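Local coordinates for protein monovalent Na+/H+ antiporter subunit D (Dietzia sp. DQ12-45-1b, PDB 7D3U) that is a subunit of the Mrp complex, a membrane-embedded sodium/proton antiporter, and probably carries ions through a fold related to the antiporter-like subunits of complex I, at residues Leu89-Cys94 / Thr242-Gly247; Arg297-Phe302 / Met422-Thr427; Ala338-Ala343 / Val371-Ser376. All blocks are in the same frame, centred on the assembly; numbering follows the deposited sequence.

Contact 1 (Leu89-Cys94 / Thr242-Gly247)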
ATOM      1  N   LEU A  89      14.791  -9.639  -4.332  1.00 66.44           N
ATOM      2  CA  LEU A  89      14.276 -10.928  -4.780  1.00 66.44           C
ATOM      3  C   LEU A  89      12.821 -10.811  -5.216  1.00 66.44           C
ATOM      4  O   LEU A  89      12.424 -11.373  -6.245  1.00 66.44           O
ATOM      5  CB  LEU A  89      14.423 -11.963  -3.666  1.00 66.44           C
ATOM      6  CG  LEU A  89      13.682 -13.286  -3.834  1.00 66.44           C
ATOM      7  CD1 LEU A  89      14.180 -14.016  -5.068  1.00 66.44           C
ATOM      8  CD2 LEU A  89      13.844 -14.150  -2.596  1.00 66.44           C
ATOM      9  N   LEU A  90      12.015 -10.080  -4.445  1.00 67.17           N
ATOM     10  CA  LEU A  90      10.618  -9.885  -4.818  1.00 67.17           C
ATOM     11  C   LEU A  90      10.500  -9.148  -6.144  1.00 67.17           C
ATOM     12  O   LEU A  90       9.689  -9.522  -6.997  1.00 67.17           O
ATOM     13  CB  LEU A  90       9.881  -9.121  -3.722  1.00 67.17           C
ATOM     14  CG  LEU A  90       9.680  -9.846  -2.396  1.00 67.17           C
ATOM     15  CD1 LEU A  90       8.513  -9.240  -1.643  1.00 67.17           C
ATOM     16  CD2 LEU A  90       9.472 -11.332  -2.617  1.00 67.17           C
ATOM     17  N   THR A  91      11.299  -8.097  -6.332  1.00 67.53           N
ATOM     18  CA  THR A  91      11.263  -7.356  -7.587  1.00 67.53           C
ATOM     19  C   THR A  91      11.691  -8.233  -8.755  1.00 67.53           C
ATOM     20  O   THR A  91      11.086  -8.182  -9.830  1.00 67.53           O
ATOM     21  CB  THR A  91      12.152  -6.120  -7.495  1.00 67.53           C
ATOM     22  OG1 THR A  91      11.884  -5.430  -6.269  1.00 67.53           O
ATOM     23  CG2 THR A  91      11.881  -5.189  -8.655  1.00 67.53           C
ATOM     24  N   LEU A  92      12.721  -9.058  -8.560  1.00 66.79           N
ATOM     25  CA  LEU A  92      13.178  -9.936  -9.630  1.00 66.79           C
ATOM     26  C   LEU A  92      12.102 -10.942 -10.018  1.00 66.79           C
ATOM     27  O   LEU A  92      11.835 -11.147 -11.209  1.00 66.79           O
ATOM     28  CB  LEU A  92      14.458 -10.651  -9.203  1.00 66.79           C
ATOM     29  CG  LEU A  92      14.967 -11.770 -10.108  1.00 66.79           C
ATOM     30  CD1 LEU A  92      15.277 -11.231 -11.486  1.00 66.79           C
ATOM     31  CD2 LEU A  92      16.196 -12.414  -9.502  1.00 66.79           C
ATOM     32  N   THR A  93      11.456 -11.566  -9.030  1.00 68.83           N
ATOM     33  CA  THR A  93      10.433 -12.557  -9.355  1.00 68.83           C
ATOM     34  C   THR A  93       9.190 -11.905  -9.950  1.00 68.83           C
ATOM     35  O   THR A  93       8.568 -12.466 -10.859  1.00 68.83           O
ATOM     36  CB  THR A  93      10.065 -13.377  -8.123  1.00 68.83           C
ATOM     37  OG1 THR A  93       9.411 -12.538  -7.165  1.00 68.83           O
ATOM     38  CG2 THR A  93      11.303 -13.999  -7.508  1.00 68.83           C
ATOM     39  N   CYS A  94       8.817 -10.716  -9.474  1.00 70.56           N
ATOM     40  CA  CYS A  94       7.668 -10.041 -10.064  1.00 70.56           C
ATOM     41  C   CYS A  94       7.963  -9.563 -11.479  1.00 70.56           C
ATOM     42  O   CYS A  94       7.064  -9.553 -12.323  1.00 70.56           O
ATOM     43  CB  CYS A  94       7.225  -8.878  -9.180  1.00 70.56           C
ATOM     44  SG  CYS A  94       6.619  -9.382  -7.554  1.00 70.56           S
ATOM     45  N   THR A 242       0.594  -5.113  -8.866  1.00 74.16           N
ATOM     46  CA  THR A 242       0.197  -5.253  -7.470  1.00 74.16           C
ATOM     47  C   THR A 242       1.079  -6.253  -6.737  1.00 74.16           C
ATOM     48  O   THR A 242       1.358  -6.073  -5.547  1.00 74.16           O
ATOM     49  CB  THR A 242      -1.275  -5.662  -7.369  1.00 74.16           C
ATOM     50  OG1 THR A 242      -1.610  -5.894  -5.997  1.00 74.16           O
ATOM     51  CG2 THR A 242      -1.545  -6.922  -8.165  1.00 74.16           C
ATOM     52  N   ALA A 243       1.542  -7.295  -7.429  1.00 72.06           N
ATOM     53  CA  ALA A 243       2.457  -8.242  -6.804  1.00 72.06           C
ATOM     54  C   ALA A 243       3.799  -7.590  -6.504  1.00 72.06           C
ATOM     55  O   ALA A 243       4.420  -7.878  -5.476  1.00 72.06           O
ATOM     56  CB  ALA A 243       2.642  -9.461  -7.702  1.00 72.06           C
ATOM     57  N   MET A 244       4.260  -6.709  -7.391  1.00 72.33           N
ATOM     58  CA  MET A 244       5.508  -6.002  -7.134  1.00 72.33           C
ATOM     59  C   MET A 244       5.349  -4.995  -6.002  1.00 72.33           C
ATOM     60  O   MET A 244       6.274  -4.794  -5.208  1.00 72.33           O
ATOM     61  CB  MET A 244       5.993  -5.309  -8.406  1.00 72.33           C
ATOM     62  CG  MET A 244       7.280  -4.532  -8.230  1.00 72.33           C
ATOM     63  SD  MET A 244       7.885  -3.871  -9.787  1.00 72.33           S
ATOM     64  CE  MET A 244       7.721  -5.315 -10.829  1.00 72.33           C
ATOM     65  N   PHE A 245       4.182  -4.359  -5.906  1.00 72.81           N
ATOM     66  CA  PHE A 245       3.974  -3.343  -4.880  1.00 72.81           C
ATOM     67  C   PHE A 245       3.671  -3.952  -3.518  1.00 72.81           C
ATOM     68  O   PHE A 245       3.835  -3.277  -2.495  1.00 72.81           O
ATOM     69  CB  PHE A 245       2.833  -2.406  -5.275  1.00 72.81           C
ATOM     70  CG  PHE A 245       3.151  -1.514  -6.436  1.00 72.81           C
ATOM     71  CD1 PHE A 245       4.360  -1.608  -7.099  1.00 72.81           C
ATOM     72  CD2 PHE A 245       2.233  -0.576  -6.862  1.00 72.81           C
ATOM     73  CE1 PHE A 245       4.643  -0.788  -8.166  1.00 72.81           C
ATOM     74  CE2 PHE A 245       2.511   0.245  -7.927  1.00 72.81           C
ATOM     75  CZ  PHE A 245       3.717   0.137  -8.581  1.00 72.81           C
ATOM     76  N   SER A 246       3.219  -5.206  -3.484  1.00 71.33           N
ATOM     77  CA  SER A 246       2.834  -5.830  -2.225  1.00 71.33           C
ATOM     78  C   SER A 246       3.989  -5.938  -1.239  1.00 71.33           C
ATOM     79  O   SER A 246       3.746  -6.090  -0.037  1.00 71.33           O
ATOM     80  CB  SER A 246       2.263  -7.220  -2.490  1.00 71.33           C
ATOM     81  OG  SER A 246       3.297  -8.185  -2.534  1.00 71.33           O
ATOM     82  N   GLY A 247       5.229  -5.863  -1.708  1.00 69.69           N
ATOM     83  CA  GLY A 247       6.364  -6.045  -0.827  1.00 69.69           C
ATOM     84  C   GLY A 247       7.255  -4.832  -0.672  1.00 69.69           C
ATOM     85  O   GLY A 247       8.168  -4.838   0.156  1.00 69.69           O
TER
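Segments 89-94 and 242-247 approach closely, the CA atoms of C94 and M244 lying only 5.4 Å apart, where the continuous membrane helix 80-101 passes an interrupted one: a single predicted transmembrane span is modelled here as helix 239-245 and helix 249-263. Small residues suit so close an approach. C94 points its CB at the partner, and its sulfur lies beside the backbone N and anti to the carbonyl carbon (chi1 -64°). From there C94 SG comes to 3.4 Å from A243 O and 4.0 Å from A243 CB. M244 flanks the same cysteine. Its chain leaves extended, CG anti to the backbone N, then bends at chi3 (-47°), so that M244 CB and CE both pack against C94 CB, at 3.9 and 4.0 Å. This flexible thioether also brings M244 SD near the methyl of T91, whose hydroxyl is satisfied one turn back by T87 O. One turn before the cysteine in helix 80-101, L90 CD1 lies 3.9 Å from G247 CA, and glycine suits this place because a CB there would run into that methyl. The neighbouring carbonyl, S246 O, accepts a hydrogen bond from K251 NZ. The S246 hydroxyl in turn donates to the A243 carbonyl, OG to O 3.2 Å, from above the carbonyl plane.

Contact 2 (Arg297-Phe302 / Met422-Thr427)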
ATOM      1  N   ARG A 297      -8.390 -11.112  -5.549  1.00 75.22           N
ATOM      2  CA  ARG A 297      -7.305 -10.170  -5.315  1.00 75.22           C
ATOM      3  C   ARG A 297      -7.701  -9.023  -4.399  1.00 75.22           C
ATOM      4  O   ARG A 297      -6.819  -8.297  -3.933  1.00 75.22           O
ATOM      5  CB  ARG A 297      -6.788  -9.611  -6.641  1.00 75.22           C
ATOM      6  CG  ARG A 297      -5.291  -9.359  -6.643  1.00 75.22           C
ATOM      7  CD  ARG A 297      -4.711  -9.456  -8.037  1.00 75.22           C
ATOM      8  NE  ARG A 297      -5.599  -8.866  -9.032  1.00 75.22           N
ATOM      9  CZ  ARG A 297      -5.643  -7.570  -9.316  1.00 75.22           C
ATOM     10  NH1 ARG A 297      -4.849  -6.723  -8.679  1.00 75.22           N
ATOM     11  NH2 ARG A 297      -6.484  -7.121 -10.237  1.00 75.22           N
ATOM     12  N   SER A 298      -8.990  -8.841  -4.131  1.00 73.25           N
ATOM     13  CA  SER A 298      -9.421  -7.859  -3.148  1.00 73.25           C
ATOM     14  C   SER A 298      -9.386  -8.403  -1.730  1.00 73.25           C
ATOM     15  O   SER A 298      -9.380  -7.617  -0.777  1.00 73.25           O
ATOM     16  CB  SER A 298     -10.834  -7.369  -3.467  1.00 73.25           C
ATOM     17  OG  SER A 298     -11.522  -7.012  -2.283  1.00 73.25           O
ATOM     18  N   ILE A 299      -9.368  -9.726  -1.574  1.00 72.03           N
ATOM     19  CA  ILE A 299      -9.180 -10.323  -0.257  1.00 72.03           C
ATOM     20  C   ILE A 299      -7.743 -10.135   0.206  1.00 72.03           C
ATOM     21  O   ILE A 299      -7.486  -9.808   1.373  1.00 72.03           O
ATOM     22  CB  ILE A 299      -9.575 -11.810  -0.298  1.00 72.03           C
ATOM     23  CG1 ILE A 299     -11.088 -11.967  -0.172  1.00 72.03           C
ATOM     24  CG2 ILE A 299      -8.856 -12.584   0.784  1.00 72.03           C
ATOM     25  CD1 ILE A 299     -11.566 -13.386  -0.333  1.00 72.03           C
ATOM     26  N   LEU A 300      -6.786 -10.334  -0.701  1.00 69.83           N
ATOM     27  CA  LEU A 300      -5.379 -10.240  -0.348  1.00 69.83           C
ATOM     28  C   LEU A 300      -4.973  -8.834   0.070  1.00 69.83           C
ATOM     29  O   LEU A 300      -4.016  -8.689   0.828  1.00 69.83           O
ATOM     30  CB  LEU A 300      -4.517 -10.715  -1.515  1.00 69.83           C
ATOM     31  CG  LEU A 300      -4.832 -12.122  -2.020  1.00 69.83           C
ATOM     32  CD1 LEU A 300      -3.986 -12.458  -3.230  1.00 69.83           C
ATOM     33  CD2 LEU A 300      -4.609 -13.137  -0.918  1.00 69.83           C
ATOM     34  N   ALA A 301      -5.689  -7.800  -0.373  1.00 70.03           N
ATOM     35  CA  ALA A 301      -5.374  -6.447   0.080  1.00 70.03           C
ATOM     36  C   ALA A 301      -5.681  -6.281   1.564  1.00 70.03           C
ATOM     37  O   ALA A 301      -4.841  -5.801   2.339  1.00 70.03           O
ATOM     38  CB  ALA A 301      -6.146  -5.425  -0.751  1.00 70.03           C
ATOM     39  N   PHE A 302      -6.886  -6.667   1.982  1.00 69.90           N
ATOM     40  CA  PHE A 302      -7.217  -6.619   3.400  1.00 69.90           C
ATOM     41  C   PHE A 302      -6.336  -7.561   4.208  1.00 69.90           C
ATOM     42  O   PHE A 302      -5.994  -7.263   5.359  1.00 69.90           O
ATOM     43  CB  PHE A 302      -8.689  -6.960   3.602  1.00 69.90           C
ATOM     44  CG  PHE A 302      -9.597  -5.769   3.586  1.00 69.90           C
ATOM     45  CD1 PHE A 302      -9.524  -4.812   4.581  1.00 69.90           C
ATOM     46  CD2 PHE A 302     -10.533  -5.612   2.582  1.00 69.90           C
ATOM     47  CE1 PHE A 302     -10.360  -3.719   4.568  1.00 69.90           C
ATOM     48  CE2 PHE A 302     -11.372  -4.522   2.566  1.00 69.90           C
ATOM     49  CZ  PHE A 302     -11.286  -3.575   3.561  1.00 69.90           C
ATOM     50  N   MET A 422      -8.747 -17.655   3.418  1.00 72.75           N
ATOM     51  CA  MET A 422      -7.939 -18.398   2.457  1.00 72.75           C
ATOM     52  C   MET A 422      -8.647 -19.669   2.009  1.00 72.75           C
ATOM     53  O   MET A 422      -8.547 -20.057   0.840  1.00 72.75           O
ATOM     54  CB  MET A 422      -6.570 -18.729   3.049  1.00 72.75           C
ATOM     55  CG  MET A 422      -5.726 -17.513   3.390  1.00 72.75           C
ATOM     56  SD  MET A 422      -5.766 -16.236   2.121  1.00 72.75           S
ATOM     57  CE  MET A 422      -4.888 -17.049   0.795  1.00 72.75           C
ATOM     58  N   LEU A 423      -9.395 -20.311   2.908  1.00 72.80           N
ATOM     59  CA  LEU A 423     -10.185 -21.472   2.520  1.00 72.80           C
ATOM     60  C   LEU A 423     -11.360 -21.074   1.646  1.00 72.80           C
ATOM     61  O   LEU A 423     -11.754 -21.837   0.764  1.00 72.80           O
ATOM     62  CB  LEU A 423     -10.680 -22.211   3.760  1.00 72.80           C
ATOM     63  CG  LEU A 423      -9.655 -23.097   4.462  1.00 72.80           C
ATOM     64  CD1 LEU A 423     -10.308 -23.845   5.606  1.00 72.80           C
ATOM     65  CD2 LEU A 423      -9.022 -24.060   3.478  1.00 72.80           C
ATOM     66  N   LYS A 424     -11.931 -19.890   1.872  1.00 75.43           N
ATOM     67  CA  LYS A 424     -12.967 -19.398   0.974  1.00 75.43           C
ATOM     68  C   LYS A 424     -12.426 -19.231  -0.437  1.00 75.43           C
ATOM     69  O   LYS A 424     -13.086 -19.607  -1.412  1.00 75.43           O
ATOM     70  CB  LYS A 424     -13.528 -18.076   1.493  1.00 75.43           C
ATOM     71  CG  LYS A 424     -14.920 -17.760   0.985  1.00 75.43           C
ATOM     72  CD  LYS A 424     -15.729 -17.025   2.033  1.00 75.43           C
ATOM     73  CE  LYS A 424     -14.961 -15.841   2.593  1.00 75.43           C
ATOM     74  NZ  LYS A 424     -14.551 -14.886   1.526  1.00 75.43           N
ATOM     75  N   ILE A 425     -11.215 -18.687  -0.566  1.00 73.08           N
ATOM     76  CA  ILE A 425     -10.598 -18.569  -1.888  1.00 73.08           C
ATOM     77  C   ILE A 425     -10.347 -19.952  -2.480  1.00 73.08           C
ATOM     78  O   ILE A 425     -10.699 -20.233  -3.633  1.00 73.08           O
ATOM     79  CB  ILE A 425      -9.297 -17.754  -1.812  1.00 73.08           C
ATOM     80  CG1 ILE A 425      -9.588 -16.305  -1.444  1.00 73.08           C
ATOM     81  CG2 ILE A 425      -8.582 -17.794  -3.143  1.00 73.08           C
ATOM     82  CD1 ILE A 425      -8.354 -15.445  -1.406  1.00 73.08           C
ATOM     83  N   TRP A 426      -9.722 -20.832  -1.693  1.00 73.48           N
ATOM     84  CA  TRP A 426      -9.392 -22.177  -2.154  1.00 73.48           C
ATOM     85  C   TRP A 426     -10.632 -22.953  -2.577  1.00 73.48           C
ATOM     86  O   TRP A 426     -10.559 -23.796  -3.478  1.00 73.48           O
ATOM     87  CB  TRP A 426      -8.642 -22.913  -1.041  1.00 73.48           C
ATOM     88  CG  TRP A 426      -8.328 -24.350  -1.304  1.00 73.48           C
ATOM     89  CD1 TRP A 426      -8.953 -25.432  -0.763  1.00 73.48           C
ATOM     90  CD2 TRP A 426      -7.288 -24.865  -2.141  1.00 73.48           C
ATOM     91  NE1 TRP A 426      -8.379 -26.590  -1.223  1.00 73.48           N
ATOM     92  CE2 TRP A 426      -7.354 -26.268  -2.071  1.00 73.48           C
ATOM     93  CE3 TRP A 426      -6.314 -24.276  -2.950  1.00 73.48           C
ATOM     94  CZ2 TRP A 426      -6.484 -27.091  -2.778  1.00 73.48           C
ATOM     95  CZ3 TRP A 426      -5.452 -25.094  -3.649  1.00 73.48           C
ATOM     96  CH2 TRP A 426      -5.542 -26.485  -3.560  1.00 73.48           C
ATOM     97  N   THR A 427     -11.776 -22.681  -1.950  1.00 75.90           N
ATOM     98  CA  THR A 427     -13.005 -23.389  -2.276  1.00 75.90           C
ATOM     99  C   THR A 427     -13.716 -22.758  -3.465  1.00 75.90           C
ATOM    100  O   THR A 427     -14.308 -23.468  -4.286  1.00 75.90           O
ATOM    101  CB  THR A 427     -13.927 -23.412  -1.058  1.00 75.90           C
ATOM    102  OG1 THR A 427     -13.237 -24.003   0.049  1.00 75.90           O
ATOM    103  CG2 THR A 427     -15.180 -24.216  -1.346  1.00 75.90           C
TER
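Segments 297-302 and 422-427 run nearly antiparallel, at 167°, with their axes 10.9 Å apart, and the nearest CA atoms, those of I299 and I425, are 8.5 Å from each other. Helix 296-316 and helix 405-430 are thus too far apart here for backbone to meet backbone, and long side chains bridge the gap. The two isoleucines do most of this. Both carry CG1 beside the backbone N and anti to the carbonyl carbon, and they reach toward each other tip to tip. I425 CD1 lies between the two branches of I299, 3.6 Å from I299 CG2 and 4.0 Å from I299 CD1. Branching at CB therefore serves I299 directly, whereas I425 sends only its longer arm across and packs its CG2 on F373. On one flank L300 starts out to the side, but one of its methyls, CD2, comes to within 4.3 Å of M422 CE. M422 is suited to meet it there because its unbranched chain can curl at all three torsions; it also packs on F373, A377 and L380 of helix 367-380. On the other flank K424 bends at chi2, chi3 and chi4 and crosses I299 obliquely, leaving NZ 3.8 Å from I299 CD1. Subunit A closes over this side, where its I551 packs on K424. R297 points away from helix 405-430 and pairs its NE with E348 in a salt bridge. No hydrogen bond joins the two segments, so dispersion between methyl groups carries the contact; K424 offers NZ and its bent chain to I299 without a bond across, and so apolar a setting might at most disfavour its charged form if no counter-charge is near.

Contact 3 (Ala338-Ala343 / Val371-Ser376). With LMT (dodecyl-beta-D-maltoside), chain Q.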
ATOM      1  N   ALA A 338       3.938 -11.690  -1.765  1.00 67.80           N
ATOM      2  CA  ALA A 338       4.392 -11.712  -3.150  1.00 67.80           C
ATOM      3  C   ALA A 338       3.995 -13.019  -3.824  1.00 67.80           C
ATOM      4  O   ALA A 338       3.430 -13.016  -4.922  1.00 67.80           O
ATOM      5  CB  ALA A 338       5.903 -11.505  -3.212  1.00 67.80           C
ATOM      6  N   ALA A 339       4.266 -14.149  -3.168  1.00 67.21           N
ATOM      7  CA  ALA A 339       3.898 -15.447  -3.722  1.00 67.21           C
ATOM      8  C   ALA A 339       2.393 -15.645  -3.797  1.00 67.21           C
ATOM      9  O   ALA A 339       1.936 -16.560  -4.488  1.00 67.21           O
ATOM     10  CB  ALA A 339       4.514 -16.571  -2.892  1.00 67.21           C
ATOM     11  N   LEU A 340       1.616 -14.818  -3.102  1.00 67.80           N
ATOM     12  CA  LEU A 340       0.165 -14.941  -3.115  1.00 67.80           C
ATOM     13  C   LEU A 340      -0.468 -14.063  -4.184  1.00 67.80           C
ATOM     14  O   LEU A 340      -1.469 -14.454  -4.794  1.00 67.80           O
ATOM     15  CB  LEU A 340      -0.400 -14.586  -1.739  1.00 67.80           C
ATOM     16  CG  LEU A 340      -1.537 -15.455  -1.205  1.00 67.80           C
ATOM     17  CD1 LEU A 340      -1.346 -16.897  -1.618  1.00 67.80           C
ATOM     18  CD2 LEU A 340      -1.611 -15.342   0.301  1.00 67.80           C
ATOM     19  N   PHE A 341       0.097 -12.879  -4.425  1.00 68.65           N
ATOM     20  CA  PHE A 341      -0.362 -12.046  -5.527  1.00 68.65           C
ATOM     21  C   PHE A 341       0.117 -12.568  -6.874  1.00 68.65           C
ATOM     22  O   PHE A 341      -0.424 -12.165  -7.907  1.00 68.65           O
ATOM     23  CB  PHE A 341       0.114 -10.607  -5.339  1.00 68.65           C
ATOM     24  CG  PHE A 341      -0.785  -9.778  -4.474  1.00 68.65           C
ATOM     25  CD1 PHE A 341      -2.023  -9.372  -4.930  1.00 68.65           C
ATOM     26  CD2 PHE A 341      -0.385  -9.391  -3.211  1.00 68.65           C
ATOM     27  CE1 PHE A 341      -2.846  -8.602  -4.138  1.00 68.65           C
ATOM     28  CE2 PHE A 341      -1.203  -8.621  -2.418  1.00 68.65           C
ATOM     29  CZ  PHE A 341      -2.436  -8.226  -2.881  1.00 68.65           C
ATOM     30  N   LEU A 342       1.122 -13.442  -6.885  1.00 69.06           N
ATOM     31  CA  LEU A 342       1.604 -14.039  -8.124  1.00 69.06           C
ATOM     32  C   LEU A 342       0.849 -15.305  -8.492  1.00 69.06           C
ATOM     33  O   LEU A 342       0.777 -15.650  -9.676  1.00 69.06           O
ATOM     34  CB  LEU A 342       3.097 -14.355  -8.014  1.00 69.06           C
ATOM     35  CG  LEU A 342       4.064 -13.173  -8.007  1.00 69.06           C
ATOM     36  CD1 LEU A 342       5.490 -13.659  -7.836  1.00 69.06           C
ATOM     37  CD2 LEU A 342       3.923 -12.376  -9.279  1.00 69.06           C
ATOM     38  N   ALA A 343       0.294 -16.012  -7.508  1.00 70.76           N
ATOM     39  CA  ALA A 343      -0.529 -17.176  -7.803  1.00 70.76           C
ATOM     40  C   ALA A 343      -1.938 -16.758  -8.197  1.00 70.76           C
ATOM     41  O   ALA A 343      -2.475 -17.227  -9.205  1.00 70.76           O
ATOM     42  CB  ALA A 343      -0.563 -18.119  -6.601  1.00 70.76           C
ATOM     43  N   VAL A 371      -0.702 -25.552  -6.117  1.00 73.22           N
ATOM     44  CA  VAL A 371       0.293 -25.833  -5.084  1.00 73.22           C
ATOM     45  C   VAL A 371       0.937 -24.539  -4.608  1.00 73.22           C
ATOM     46  O   VAL A 371       1.079 -24.296  -3.401  1.00 73.22           O
ATOM     47  CB  VAL A 371       1.345 -26.822  -5.612  1.00 73.22           C
ATOM     48  CG1 VAL A 371       2.537 -26.876  -4.679  1.00 73.22           C
ATOM     49  CG2 VAL A 371       0.734 -28.195  -5.786  1.00 73.22           C
ATOM     50  N   ALA A 372       1.347 -23.692  -5.556  1.00 72.71           N
ATOM     51  CA  ALA A 372       1.995 -22.437  -5.196  1.00 72.71           C
ATOM     52  C   ALA A 372       1.080 -21.548  -4.371  1.00 72.71           C
ATOM     53  O   ALA A 372       1.559 -20.749  -3.559  1.00 72.71           O
ATOM     54  CB  ALA A 372       2.450 -21.701  -6.456  1.00 72.71           C
ATOM     55  N   PHE A 373      -0.233 -21.670  -4.556  1.00 72.55           N
ATOM     56  CA  PHE A 373      -1.158 -20.868  -3.770  1.00 72.55           C
ATOM     57  C   PHE A 373      -1.424 -21.489  -2.411  1.00 72.55           C
ATOM     58  O   PHE A 373      -1.493 -20.772  -1.413  1.00 72.55           O
ATOM     59  CB  PHE A 373      -2.478 -20.675  -4.515  1.00 72.55           C
ATOM     60  CG  PHE A 373      -3.577 -20.131  -3.649  1.00 72.55           C
ATOM     61  CD1 PHE A 373      -3.721 -18.769  -3.470  1.00 72.55           C
ATOM     62  CD2 PHE A 373      -4.466 -20.980  -3.013  1.00 72.55           C
ATOM     63  CE1 PHE A 373      -4.724 -18.267  -2.672  1.00 72.55           C
ATOM     64  CE2 PHE A 373      -5.467 -20.481  -2.213  1.00 72.55           C
ATOM     65  CZ  PHE A 373      -5.596 -19.125  -2.043  1.00 72.55           C
ATOM     66  N   PHE A 374      -1.607 -22.809  -2.346  1.00 71.77           N
ATOM     67  CA  PHE A 374      -1.959 -23.416  -1.068  1.00 71.77           C
ATOM     68  C   PHE A 374      -0.788 -23.380  -0.099  1.00 71.77           C
ATOM     69  O   PHE A 374      -0.982 -23.189   1.107  1.00 71.77           O
ATOM     70  CB  PHE A 374      -2.440 -24.849  -1.258  1.00 71.77           C
ATOM     71  CG  PHE A 374      -3.216 -25.374  -0.089  1.00 71.77           C
ATOM     72  CD1 PHE A 374      -4.549 -25.046   0.074  1.00 71.77           C
ATOM     73  CD2 PHE A 374      -2.607 -26.165   0.864  1.00 71.77           C
ATOM     74  CE1 PHE A 374      -5.264 -25.516   1.152  1.00 71.77           C
ATOM     75  CE2 PHE A 374      -3.319 -26.635   1.945  1.00 71.77           C
ATOM     76  CZ  PHE A 374      -4.649 -26.313   2.087  1.00 71.77           C
ATOM     77  N   ALA A 375       0.434 -23.559  -0.602  1.00 72.64           N
ATOM     78  CA  ALA A 375       1.598 -23.429   0.266  1.00 72.64           C
ATOM     79  C   ALA A 375       1.658 -22.038   0.885  1.00 72.64           C
ATOM     80  O   ALA A 375       1.794 -21.890   2.105  1.00 72.64           O
ATOM     81  CB  ALA A 375       2.873 -23.730  -0.522  1.00 72.64           C
ATOM     82  N   SER A 376       1.524 -21.003   0.054  1.00 72.64           N
ATOM     83  CA  SER A 376       1.583 -19.639   0.565  1.00 72.64           C
ATOM     84  C   SER A 376       0.388 -19.313   1.450  1.00 72.64           C
ATOM     85  O   SER A 376       0.514 -18.518   2.380  1.00 72.64           O
ATOM     86  CB  SER A 376       1.673 -18.652  -0.596  1.00 72.64           C
ATOM     87  OG  SER A 376       2.551 -19.127  -1.600  1.00 72.64           O
TER
HETATM   88  C1  LMT Q 611       0.731 -28.185   0.291  1.00 74.42           C
HETATM   89  C2  LMT Q 611       0.434 -28.635  -1.106  1.00 74.42           C
HETATM   90  C3  LMT Q 611      -0.946 -28.378  -1.608  1.00 74.42           C
HETATM   91  C4  LMT Q 611      -1.212 -29.365  -2.712  1.00 74.42           C
HETATM   92  C5  LMT Q 611      -2.432 -28.974  -3.471  1.00 74.42           C
HETATM   93  C6  LMT Q 611      -2.982 -30.101  -4.276  1.00 74.42           C
HETATM   94  C7  LMT Q 611      -3.900 -29.564  -5.332  1.00 74.42           C
HETATM   95  C8  LMT Q 611      -4.736 -30.674  -5.863  1.00 74.42           C
HETATM   96  C9  LMT Q 611      -5.827 -31.119  -4.946  1.00 74.42           C
HETATM   97  C10 LMT Q 611      -6.707 -32.060  -5.721  1.00 74.42           C
HETATM   98  C11 LMT Q 611      -8.050 -32.204  -5.081  1.00 74.42           C
HETATM   99  C12 LMT Q 611      -8.953 -33.073  -5.889  1.00 74.42           C
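Segments 338-343 and 371-376, on helix 320-350 and helix 367-380, cross at -147° with their axes 8.9 Å apart. The tight part lies around three residues of the first segment. A343, small enough to let the backbones close in, brings its CB to 3.8 Å from F373 CB and sits at the edge of the phenyl ring, near its plane. F373 has CG anti to the backbone N (chi1 167°), and L340 crosses it obliquely, with L340 CD1 3.5 Å from F373 CD1. The same methyl reaches S376 CB at 3.6 Å, so one leucine branch touches both ring and serine. S376 suits an apolar interface because its hydroxyl is satisfied within its own helix: OG donates to A372 O, 2.7 Å away and almost along the C=O axis (175°), while A339 CB packs on that hydroxyl. A glycine at S376 would remove both CB and OG, and would probably loosen the packing of L340 and A339 and leave the A372 carbonyl less well satisfied. The loose part is A372, which only comes near, A339 O standing 4.3 Å from A372 O and A343 CB 4.4 Å from A372 C. The back of segment 371-376 is lined by a dodecyl maltoside tail, which touches V371 and F374 (F374 CD2 to LMT C3 3.7 Å), and by F140 of subunit A, edge-to-face with the F374 ring. Helix 367-380 is followed, after a short non-helical stretch, by helix 387-401, consistent with the broken membrane helix characteristic of complex I-like antiporter subunits.

In the fold
All three contacts are buried; they differ in depth and in spacing. Contact 1 lies about 6 Å from the centre of the chain, contact 3 about 15 Å and contact 2 about 18 Å (centre to centre), the last two on the same side and bordered by subunit A. Helix 320-350 ties them together: F341 packs on T242 and S246 of contact 1 and on L300 of contact 2, while F373 of contact 3 receives I425 of contact 2. Contact 3 is nested in the loop that contact 2 closes. Small residues bring the backbones together in contacts 1 and 3, whereas contact 2 spans a wider gap with branched chains and a lysine.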